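Local coordinates for protein amidohydrolase (Brucella melitensis biovar Abortus, PDB 4F0L) that probably acts as a metal-dependent deaminase of the amidohydrolase family and binds an iron(III) ion, at residues L99-T102 with P103-E107; L113-D116 with M117-G121; E190-A193 with R194-E197. All coordinates share one frame; numbering follows the deposited sequence.

In the fold
Contacts 1 and 2 lie on the same helix, 103-119: contact 1 caps its start, where the chain leaves helix 88-100, and contact 2 covers its last turns and its C-terminal Schellman motif, their centres about 20 Å apart. Contact 3 belongs to helix 189-203, with its centre about 30 Å from that of contact 2. Contact 2 is the core member, closest to the iron ligands His65 and His67 and dominated by a methionine beside a tyrosine ring. Contacts 1 and 3 are partly buried. In contact 1 polar side chains close a helix end; in contact 3 a surface salt bridge and a buried Phe-Ile pair occupy different faces of one helix.

Contact 1 of 3, residues L99-T102 with P103-E107; sequences LTMT and PEQAE
Thr102 and Gln105 hold each other by reciprocal hydrogen bonds. Gln105 N donates to Thr102 OG1 over 3.1 Å, and Thr102 N donates to Gln105 OE1 over 3.0 Å. The second bond is nearly straight at its hydrogen (170°), yet the donor stands above the side-chain carbonyl plane of Gln105, 38° out of it, instead of meeting a lone pair. With OG1 set between its own backbone N and carbonyl carbon (chi1 68°), Thr102 turns the hydroxyl oxygen to the backbone N-H of Gln105. Gln105 sends CG back beside its own backbone N, and the chain, extended from there, carries OE1 to the N-H of Thr102, while NE2 is taken by Glu455 of helix 442-457.

This is a capping box, with Thr102 as N-cap of helix 103-119 and Pro103 in its first turn. The backbone bond from Ala106 N to Thr102 O, 2.8 Å long, starts the helical ladder.

Apolar packing comes from Met101. Its CG lies 3.7 Å from Gln105 CB, and SD lies against Ala106, 3.7 Å from Ala106 CA. Leu456 and Phe69 also pack on Met101, and helix 145-157 meets Pro103 and Ala106.

Contact 2 of 3, residues L113-D116 with M117-G121; sequences LYVD and MLEAG
Leu113 O receives the N-H of Met117 at 2.8 Å, the shortest of the backbone bonds that tie these two turns together. The next rungs run from Leu118 N to Tyr114 O and from Glu119 N to Val115 O, both 2.9 Å. The ladder then frays: Ala120 N reaches Asp116 O only by a weak bond, bent to 133° at the hydrogen. Among the polar side chains, Tyr114 OH is hydrogen-bonded to Glu127 OE1, Asp116 OD2 to Tyr71 OH, and Glu119 OE2 makes a salt bridge with Arg442 NE.

Helix 103-119 ends here in a Schellman motif. Gly121 takes a positive phi of 98°, and its N donates to Leu118 O over 2.9 Å as the chain turns toward strand 122-129, the next parallel strand beside 56-66 in this TIM-barrel-type amidohydrolase fold.

Met117 carries the side-chain packing. Its chain is extended beyond CG and runs beside Tyr114, the two pointing the same way, which sets SD at the ring edge in a Met-aromatic contact, 4.0 Å from Tyr114 CD1. The sulfur lies 76° off the ring normal. Farther out, the Met117 methyl rests against the fork of Leu113, with CE 3.9 Å from Leu113 CD1 and 4.0 Å from Leu113 CD2. On another flank, Val115 CG1 lies alongside the Glu119 carboxylate, 3.9 Å from Glu119 OE2. Asn63 and Ser66 of strand 56-66, which also carries the iron ligand His65, touch Met117, and Ile150 and Ala157 of helix 145-157 pack on Tyr114.

Contact 3 of 3, residues E190-A193 with R194-E197; sequences ERFA and RLIE
Ile196 lays its CG1 over one face of the Phe192 ring, 4.0 Å from the ring centroid and 29° off the normal, a CH-pi contact one helical turn apart. The nearest ring atom is Phe192 CE2, 3.6 Å from Ile196 CG1, and the terminal CD1 of Ile196 continues to the far end of the ring, 3.9 Å from Phe192 CZ. Phe192 has CG anti to the backbone N (chi1 -176°), which leans the outward-pointing ring toward the following turn, within reach of Ile196.

Polar chemistry occupies a different face. Arg194 grips Glu190 side-on with two nitrogens in a salt bridge: NE to OE2 of Glu190 at 2.8 Å, and NH1 to OE1 of Glu190 at 3.1 Å. Both oxygens lie close to the guanidinium plane, but the carboxylate is turned 35° from it. OE1 uses its syn lone pair, whereas OE2, in keeping with this twist, is met from above the carboxylate plane. A bend in Glu190 at chi2 helps bring its acid group back to the arginine. Arg191 runs obliquely past, its CG 3.6 Å from Arg194 NH1, and sends its own guanidinium to Asn187 and the Ile186 carbonyl.

Under both clusters runs the regular i to i+4 ladder, with Ile196 N bonded to Phe192 O at 2.9 Å. Leu195 packs on His132 of a loop, while helix 189-203 turns Phe192 and Ile196 onto the parallel strands 160-167 and 210-215, where Pro165 and Val213 touch both residues and Leu211 meets Ile196.

Contact 1 of 3, residues L99-T102 with P103-E107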
ATOM      1  N   LEU B  99      20.332   6.702 -19.704  1.00 27.43           N
ATOM      2  CA  LEU B  99      21.439   6.952 -20.626  1.00 28.54           C
ATOM      3  C   LEU B  99      21.610   5.862 -21.680  1.00 28.65           C
ATOM      4  O   LEU B  99      22.314   6.096 -22.643  1.00 29.27           O
ATOM      5  CB  LEU B  99      22.759   7.187 -19.874  1.00 29.39           C
ATOM      6  CG  LEU B  99      22.831   8.467 -19.023  1.00 29.62           C
ATOM      7  CD1 LEU B  99      24.098   8.501 -18.183  1.00 29.94           C
ATOM      8  CD2 LEU B  99      22.732   9.719 -19.892  1.00 29.47           C
ATOM      9  N   THR B 100      20.956   4.705 -21.530  1.00 27.55           N
ATOM     10  CA  THR B 100      21.131   3.596 -22.488  1.00 28.45           C
ATOM     11  C   THR B 100      19.867   3.196 -23.248  1.00 27.01           C
ATOM     12  O   THR B 100      19.946   2.484 -24.247  1.00 26.70           O
ATOM     13  CB  THR B 100      21.665   2.324 -21.802  1.00 29.49           C
ATOM     14  OG1 THR B 100      20.763   1.938 -20.748  1.00 30.61           O
ATOM     15  CG2 THR B 100      23.064   2.557 -21.264  1.00 30.32           C
ATOM     16  N   MET B 101      18.701   3.659 -22.809  1.00 25.67           N
ATOM     17  CA  MET B 101      17.469   3.199 -23.430  1.00 25.47           C
ATOM     18  C   MET B 101      17.355   3.659 -24.900  1.00 24.51           C
ATOM     19  O   MET B 101      17.559   4.821 -25.203  1.00 24.44           O
ATOM     20  CB  MET B 101      16.256   3.646 -22.638  1.00 25.60           C
ATOM     21  CG  MET B 101      15.006   2.837 -22.982  1.00 26.68           C
ATOM     22  SD  MET B 101      13.607   3.111 -21.903  1.00 28.00           S
ATOM     23  CE  MET B 101      14.263   2.288 -20.461  1.00 25.99           C
ATOM     24  N   THR B 102      17.039   2.724 -25.786  1.00 23.91           N
ATOM     25  CA  THR B 102      16.805   3.006 -27.184  1.00 23.57           C
ATOM     26  C   THR B 102      15.314   3.337 -27.428  1.00 23.20           C
ATOM     27  O   THR B 102      14.463   3.076 -26.566  1.00 21.54           O
ATOM     28  CB  THR B 102      17.120   1.784 -28.019  1.00 25.13           C
ATOM     29  OG1 THR B 102      16.147   0.777 -27.716  1.00 24.58           O
ATOM     30  CG2 THR B 102      18.554   1.248 -27.727  1.00 25.20           C
ATOM     31  N   PRO B 103      14.984   3.904 -28.616  1.00 22.98           N
ATOM     32  CA  PRO B 103      13.569   4.208 -28.874  1.00 22.17           C
ATOM     33  C   PRO B 103      12.663   2.961 -28.912  1.00 22.25           C
ATOM     34  O   PRO B 103      11.543   3.001 -28.416  1.00 21.76           O
ATOM     35  CB  PRO B 103      13.603   4.902 -30.242  1.00 23.37           C
ATOM     36  CG  PRO B 103      14.979   5.474 -30.329  1.00 23.64           C
ATOM     37  CD  PRO B 103      15.866   4.447 -29.668  1.00 23.56           C
ATOM     38  N   GLU B 104      13.163   1.858 -29.480  1.00 23.20           N
ATOM     39  CA  GLU B 104      12.443   0.598 -29.502  0.50 23.00           C
ATOM     40  C   GLU B 104      12.147   0.141 -28.076  1.00 22.44           C
ATOM     41  O   GLU B 104      11.034  -0.296 -27.756  1.00 21.61           O
ATOM     42  CB  GLU B 104      13.283  -0.461 -30.233  0.50 24.23           C
ATOM     43  CG  GLU B 104      13.475  -0.212 -31.732  0.50 24.86           C
ATOM     44  CD  GLU B 104      14.564   0.805 -32.097  0.50 25.02           C
ATOM     45  OE1 GLU B 104      15.337   1.305 -31.232  0.50 23.56           O
ATOM     46  OE2 GLU B 104      14.644   1.103 -33.309  0.50 26.32           O
ATOM     47  N   GLN B 105      13.153   0.237 -27.209  1.00 22.18           N
ATOM     48  CA  GLN B 105      12.968  -0.157 -25.800  1.00 21.74           C
ATOM     49  C   GLN B 105      11.993   0.781 -25.090  1.00 20.53           C
ATOM     50  O   GLN B 105      11.149   0.337 -24.313  1.00 20.50           O
ATOM     51  CB  GLN B 105      14.305  -0.202 -25.052  1.00 22.09           C
ATOM     52  CG  GLN B 105      15.222  -1.318 -25.509  1.00 22.79           C
ATOM     53  CD  GLN B 105      16.649  -1.127 -25.068  1.00 23.00           C
ATOM     54  OE1 GLN B 105      17.044  -0.036 -24.626  1.00 22.02           O
ATOM     55  NE2 GLN B 105      17.443  -2.183 -25.209  1.00 23.46           N
ATOM     56  N   ALA B 106      12.099   2.065 -25.371  1.00 19.64           N
ATOM     57  CA  ALA B 106      11.236   3.035 -24.739  1.00 18.83           C
ATOM     58  C   ALA B 106       9.772   2.783 -25.101  1.00 18.31           C
ATOM     59  O   ALA B 106       8.905   2.930 -24.256  1.00 17.66           O
ATOM     60  CB  ALA B 106      11.634   4.433 -25.132  1.00 18.26           C
ATOM     61  N   GLU B 107       9.508   2.374 -26.332  1.00 18.21           N
ATOM     62  CA  GLU B 107       8.138   2.082 -26.730  1.00 18.03           C
ATOM     63  C   GLU B 107       7.605   0.857 -26.000  1.00 17.60           C
ATOM     64  O   GLU B 107       6.458   0.850 -25.554  1.00 17.53           O
ATOM     65  CB  GLU B 107       8.029   1.864 -28.235  1.00 18.49           C
ATOM     66  CG  GLU B 107       6.575   1.762 -28.710  1.00 18.66           C
ATOM     67  CD  GLU B 107       6.398   1.611 -30.217  1.00 20.17           C
ATOM     68  OE1 GLU B 107       7.344   1.894 -30.981  1.00 20.88           O
ATOM     69  OE2 GLU B 107       5.286   1.219 -30.634  1.00 19.97           O
TER

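Contact 2 of 3, residues L113-D116 with M117-G121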
ATOM      1  N   LEU B 113       3.796  -0.311 -19.322  1.00 13.23           N
ATOM      2  CA  LEU B 113       3.334   0.623 -18.289  1.00 13.06           C
ATOM      3  C   LEU B 113       1.895   1.087 -18.475  1.00 13.17           C
ATOM      4  O   LEU B 113       1.086   1.085 -17.523  1.00 13.55           O
ATOM      5  CB  LEU B 113       4.218   1.844 -18.273  1.00 12.58           C
ATOM      6  CG  LEU B 113       3.699   2.981 -17.395  1.00 12.37           C
ATOM      7  CD1 LEU B 113       3.546   2.538 -15.948  1.00 12.19           C
ATOM      8  CD2 LEU B 113       4.557   4.262 -17.537  1.00 12.14           C
ATOM      9  N   TYR B 114       1.570   1.467 -19.702  1.00 13.31           N
ATOM     10  CA  TYR B 114       0.225   1.975 -19.959  1.00 13.19           C
ATOM     11  C   TYR B 114      -0.799   0.848 -19.833  1.00 13.15           C
ATOM     12  O   TYR B 114      -1.923   1.080 -19.388  1.00 12.33           O
ATOM     13  CB  TYR B 114       0.143   2.728 -21.312  1.00 13.16           C
ATOM     14  CG  TYR B 114       1.052   3.965 -21.407  1.00 13.16           C
ATOM     15  CD1 TYR B 114       1.463   4.665 -20.267  1.00 13.31           C
ATOM     16  CD2 TYR B 114       1.491   4.436 -22.632  1.00 13.35           C
ATOM     17  CE1 TYR B 114       2.299   5.765 -20.355  1.00 13.12           C
ATOM     18  CE2 TYR B 114       2.295   5.532 -22.724  1.00 13.31           C
ATOM     19  CZ  TYR B 114       2.705   6.196 -21.590  1.00 13.29           C
ATOM     20  OH  TYR B 114       3.533   7.297 -21.664  1.00 13.24           O
ATOM     21  N   VAL B 115      -0.418  -0.384 -20.189  1.00 13.78           N
ATOM     22  CA  VAL B 115      -1.282  -1.525 -19.923  1.00 13.78           C
ATOM     23  C   VAL B 115      -1.533  -1.696 -18.407  1.00 14.11           C
ATOM     24  O   VAL B 115      -2.669  -1.899 -17.951  1.00 13.49           O
ATOM     25  CB  VAL B 115      -0.719  -2.809 -20.542  1.00 14.72           C
ATOM     26  CG1 VAL B 115      -1.316  -4.056 -19.862  1.00 14.08           C
ATOM     27  CG2 VAL B 115      -0.929  -2.814 -22.063  1.00 15.27           C
ATOM     28  N   ASP B 116      -0.462  -1.643 -17.631  1.00 14.27           N
ATOM     29  CA  ASP B 116      -0.563  -1.723 -16.172  1.00 15.33           C
ATOM     30  C   ASP B 116      -1.491  -0.585 -15.622  1.00 13.97           C
ATOM     31  O   ASP B 116      -2.388  -0.816 -14.797  1.00 13.52           O
ATOM     32  CB  ASP B 116       0.865  -1.606 -15.615  1.00 16.97           C
ATOM     33  CG  ASP B 116       1.109  -2.470 -14.422  1.00 19.93           C
ATOM     34  OD1 ASP B 116       0.176  -2.512 -13.585  1.00 23.72           O
ATOM     35  OD2 ASP B 116       2.252  -3.042 -14.288  1.00 21.51           O
ATOM     36  N   MET B 117      -1.285   0.643 -16.094  1.00 12.53           N
ATOM     37  CA  MET B 117      -2.152   1.773 -15.680  1.00 11.87           C
ATOM     38  C   MET B 117      -3.609   1.510 -16.047  1.00 11.42           C
ATOM     39  O   MET B 117      -4.481   1.692 -15.232  1.00 11.10           O
ATOM     40  CB  MET B 117      -1.708   3.075 -16.343  1.00 11.95           C
ATOM     41  CG  MET B 117      -0.397   3.645 -15.776  1.00 12.14           C
ATOM     42  SD  MET B 117       0.015   5.195 -16.590  1.00 12.39           S
ATOM     43  CE  MET B 117       1.386   5.797 -15.591  1.00 11.93           C
ATOM     44  N   LEU B 118      -3.862   1.075 -17.281  1.00 11.20           N
ATOM     45  CA  LEU B 118      -5.238   0.776 -17.717  1.00 11.60           C
ATOM     46  C   LEU B 118      -5.864  -0.299 -16.830  1.00 11.66           C
ATOM     47  O   LEU B 118      -6.998  -0.142 -16.387  1.00 12.24           O
ATOM     48  CB  LEU B 118      -5.292   0.368 -19.197  1.00 11.66           C
ATOM     49  CG  LEU B 118      -5.247   1.524 -20.204  1.00 11.60           C
ATOM     50  CD1 LEU B 118      -4.909   1.077 -21.616  1.00 11.47           C
ATOM     51  CD2 LEU B 118      -6.622   2.249 -20.215  1.00 11.27           C
ATOM     52  N   GLU B 119      -5.117  -1.353 -16.535  1.00 11.89           N
ATOM     53  CA  GLU B 119      -5.601  -2.416 -15.657  1.00 12.21           C
ATOM     54  C   GLU B 119      -5.891  -1.941 -14.201  1.00 11.76           C
ATOM     55  O   GLU B 119      -6.735  -2.487 -13.514  1.00 11.44           O
ATOM     56  CB  GLU B 119      -4.652  -3.606 -15.671  1.00 12.82           C
ATOM     57  CG  GLU B 119      -4.619  -4.380 -16.988  1.00 13.24           C
ATOM     58  CD  GLU B 119      -3.749  -5.649 -16.908  1.00 14.14           C
ATOM     59  OE1 GLU B 119      -3.121  -5.862 -15.832  1.00 14.29           O
ATOM     60  OE2 GLU B 119      -3.718  -6.447 -17.901  1.00 14.58           O
ATOM     61  N   ALA B 120      -5.257  -0.854 -13.803  1.00 11.14           N
ATOM     62  CA  ALA B 120      -5.491  -0.256 -12.520  1.00 11.08           C
ATOM     63  C   ALA B 120      -6.638   0.793 -12.559  1.00 11.09           C
ATOM     64  O   ALA B 120      -6.960   1.362 -11.517  1.00 11.17           O
ATOM     65  CB  ALA B 120      -4.197   0.396 -12.022  1.00 10.77           C
ATOM     66  N   GLY B 121      -7.197   1.083 -13.737  1.00 10.82           N
ATOM     67  CA  GLY B 121      -8.342   1.986 -13.829  1.00 11.07           C
ATOM     68  C   GLY B 121      -7.971   3.420 -14.196  1.00 10.80           C
ATOM     69  O   GLY B 121      -8.793   4.338 -14.035  1.00 10.97           O
TER

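Contact 3 of 3, residues E190-A193 with R194-E197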
ATOM      1  N   GLU B 190      14.704  27.261 -28.760  1.00 28.38           N
ATOM      2  CA  GLU B 190      14.498  27.088 -30.172  1.00 30.97           C
ATOM      3  C   GLU B 190      14.334  25.604 -30.544  1.00 29.19           C
ATOM      4  O   GLU B 190      13.388  25.241 -31.249  1.00 26.48           O
ATOM      5  CB  GLU B 190      15.660  27.699 -30.957  1.00 34.76           C
ATOM      6  CG  GLU B 190      15.435  27.710 -32.463  1.00 38.33           C
ATOM      7  CD  GLU B 190      15.911  26.437 -33.159  1.00 42.13           C
ATOM      8  OE1 GLU B 190      16.669  25.619 -32.547  1.00 41.10           O
ATOM      9  OE2 GLU B 190      15.503  26.246 -34.341  1.00 46.63           O
ATOM     10  N   ARG B 191      15.268  24.758 -30.100  1.00 26.51           N
ATOM     11  CA  ARG B 191      15.167  23.341 -30.433  1.00 25.35           C
ATOM     12  C   ARG B 191      13.964  22.707 -29.738  1.00 23.73           C
ATOM     13  O   ARG B 191      13.342  21.792 -30.287  1.00 22.39           O
ATOM     14  CB  ARG B 191      16.436  22.573 -30.090  1.00 25.42           C
ATOM     15  CG  ARG B 191      16.434  21.154 -30.646  1.00 26.24           C
ATOM     16  CD  ARG B 191      17.837  20.555 -30.636  1.00 27.01           C
ATOM     17  NE  ARG B 191      18.240  20.195 -29.282  1.00 28.29           N
ATOM     18  CZ  ARG B 191      19.497  20.007 -28.876  1.00 28.86           C
ATOM     19  NH1 ARG B 191      20.507  20.172 -29.719  1.00 29.99           N
ATOM     20  NH2 ARG B 191      19.745  19.682 -27.606  1.00 27.95           N
ATOM     21  N   PHE B 192      13.611  23.232 -28.561  1.00 22.47           N
ATOM     22  CA  PHE B 192      12.406  22.794 -27.875  1.00 21.43           C
ATOM     23  C   PHE B 192      11.132  23.102 -28.680  1.00 21.45           C
ATOM     24  O   PHE B 192      10.258  22.230 -28.769  1.00 20.10           O
ATOM     25  CB  PHE B 192      12.304  23.390 -26.457  1.00 21.04           C
ATOM     26  CG  PHE B 192      11.129  22.879 -25.677  1.00 19.80           C
ATOM     27  CD1 PHE B 192      11.158  21.614 -25.092  1.00 19.45           C
ATOM     28  CD2 PHE B 192       9.980  23.637 -25.542  1.00 19.99           C
ATOM     29  CE1 PHE B 192      10.060  21.121 -24.385  1.00 18.96           C
ATOM     30  CE2 PHE B 192       8.879  23.145 -24.829  1.00 19.11           C
ATOM     31  CZ  PHE B 192       8.920  21.888 -24.260  1.00 18.28           C
ATOM     32  N   ALA B 193      11.004  24.331 -29.211  1.00 21.85           N
ATOM     33  CA  ALA B 193       9.828  24.674 -30.053  1.00 22.18           C
ATOM     34  C   ALA B 193       9.732  23.706 -31.251  1.00 22.72           C
ATOM     35  O   ALA B 193       8.658  23.212 -31.583  1.00 22.59           O
ATOM     36  CB  ALA B 193       9.864  26.136 -30.544  1.00 23.30           C
ATOM     37  N   ARG B 194      10.852  23.428 -31.898  1.00 23.69           N
ATOM     38  CA  ARG B 194      10.853  22.489 -33.010  1.00 24.38           C
ATOM     39  C   ARG B 194      10.419  21.072 -32.558  1.00 23.23           C
ATOM     40  O   ARG B 194       9.721  20.380 -33.262  1.00 21.94           O
ATOM     41  CB  ARG B 194      12.223  22.465 -33.681  1.00 26.28           C
ATOM     42  CG  ARG B 194      12.496  23.675 -34.580  1.00 28.92           C
ATOM     43  CD  ARG B 194      13.709  23.460 -35.489  1.00 31.59           C
ATOM     44  NE  ARG B 194      14.948  23.558 -34.726  1.00 33.10           N
ATOM     45  CZ  ARG B 194      15.824  22.563 -34.523  1.00 35.95           C
ATOM     46  NH1 ARG B 194      16.906  22.810 -33.782  1.00 36.24           N
ATOM     47  NH2 ARG B 194      15.652  21.334 -35.038  1.00 35.86           N
ATOM     48  N   LEU B 195      10.800  20.664 -31.355  1.00 22.93           N
ATOM     49  CA  LEU B 195      10.393  19.354 -30.839  1.00 22.48           C
ATOM     50  C   LEU B 195       8.883  19.330 -30.594  1.00 21.89           C
ATOM     51  O   LEU B 195       8.199  18.371 -30.978  1.00 21.52           O
ATOM     52  CB  LEU B 195      11.145  19.056 -29.544  1.00 23.19           C
ATOM     53  CG  LEU B 195      10.740  17.787 -28.779  1.00 23.71           C
ATOM     54  CD1 LEU B 195      11.215  16.571 -29.527  1.00 24.94           C
ATOM     55  CD2 LEU B 195      11.331  17.847 -27.393  1.00 24.32           C
ATOM     56  N   ILE B 196       8.366  20.392 -29.978  1.00 20.99           N
ATOM     57  CA  ILE B 196       6.934  20.540 -29.774  1.00 21.15           C
ATOM     58  C   ILE B 196       6.173  20.466 -31.115  1.00 22.42           C
ATOM     59  O   ILE B 196       5.156  19.803 -31.209  1.00 22.14           O
ATOM     60  CB  ILE B 196       6.606  21.859 -29.039  1.00 21.36           C
ATOM     61  CG1 ILE B 196       6.962  21.756 -27.541  1.00 20.60           C
ATOM     62  CG2 ILE B 196       5.144  22.235 -29.206  1.00 21.25           C
ATOM     63  CD1 ILE B 196       6.197  20.692 -26.760  1.00 19.85           C
ATOM     64  N   GLU B 197       6.707  21.101 -32.154  1.00 23.25           N
ATOM     65  CA  GLU B 197       6.133  21.005 -33.480  1.00 25.31           C
ATOM     66  C   GLU B 197       6.128  19.556 -34.025  1.00 24.46           C
ATOM     67  O   GLU B 197       5.121  19.114 -34.567  1.00 24.44           O
ATOM     68  CB  GLU B 197       6.851  21.990 -34.444  1.00 28.27           C
ATOM     69  CG  GLU B 197       6.334  21.993 -35.872  1.00 29.52           C
ATOM     70  CD  GLU B 197       4.857  22.331 -35.977  1.00 31.96           C
ATOM     71  OE1 GLU B 197       4.285  22.975 -35.081  1.00 33.09           O
ATOM     72  OE2 GLU B 197       4.249  21.934 -36.982  1.00 34.40           O
TER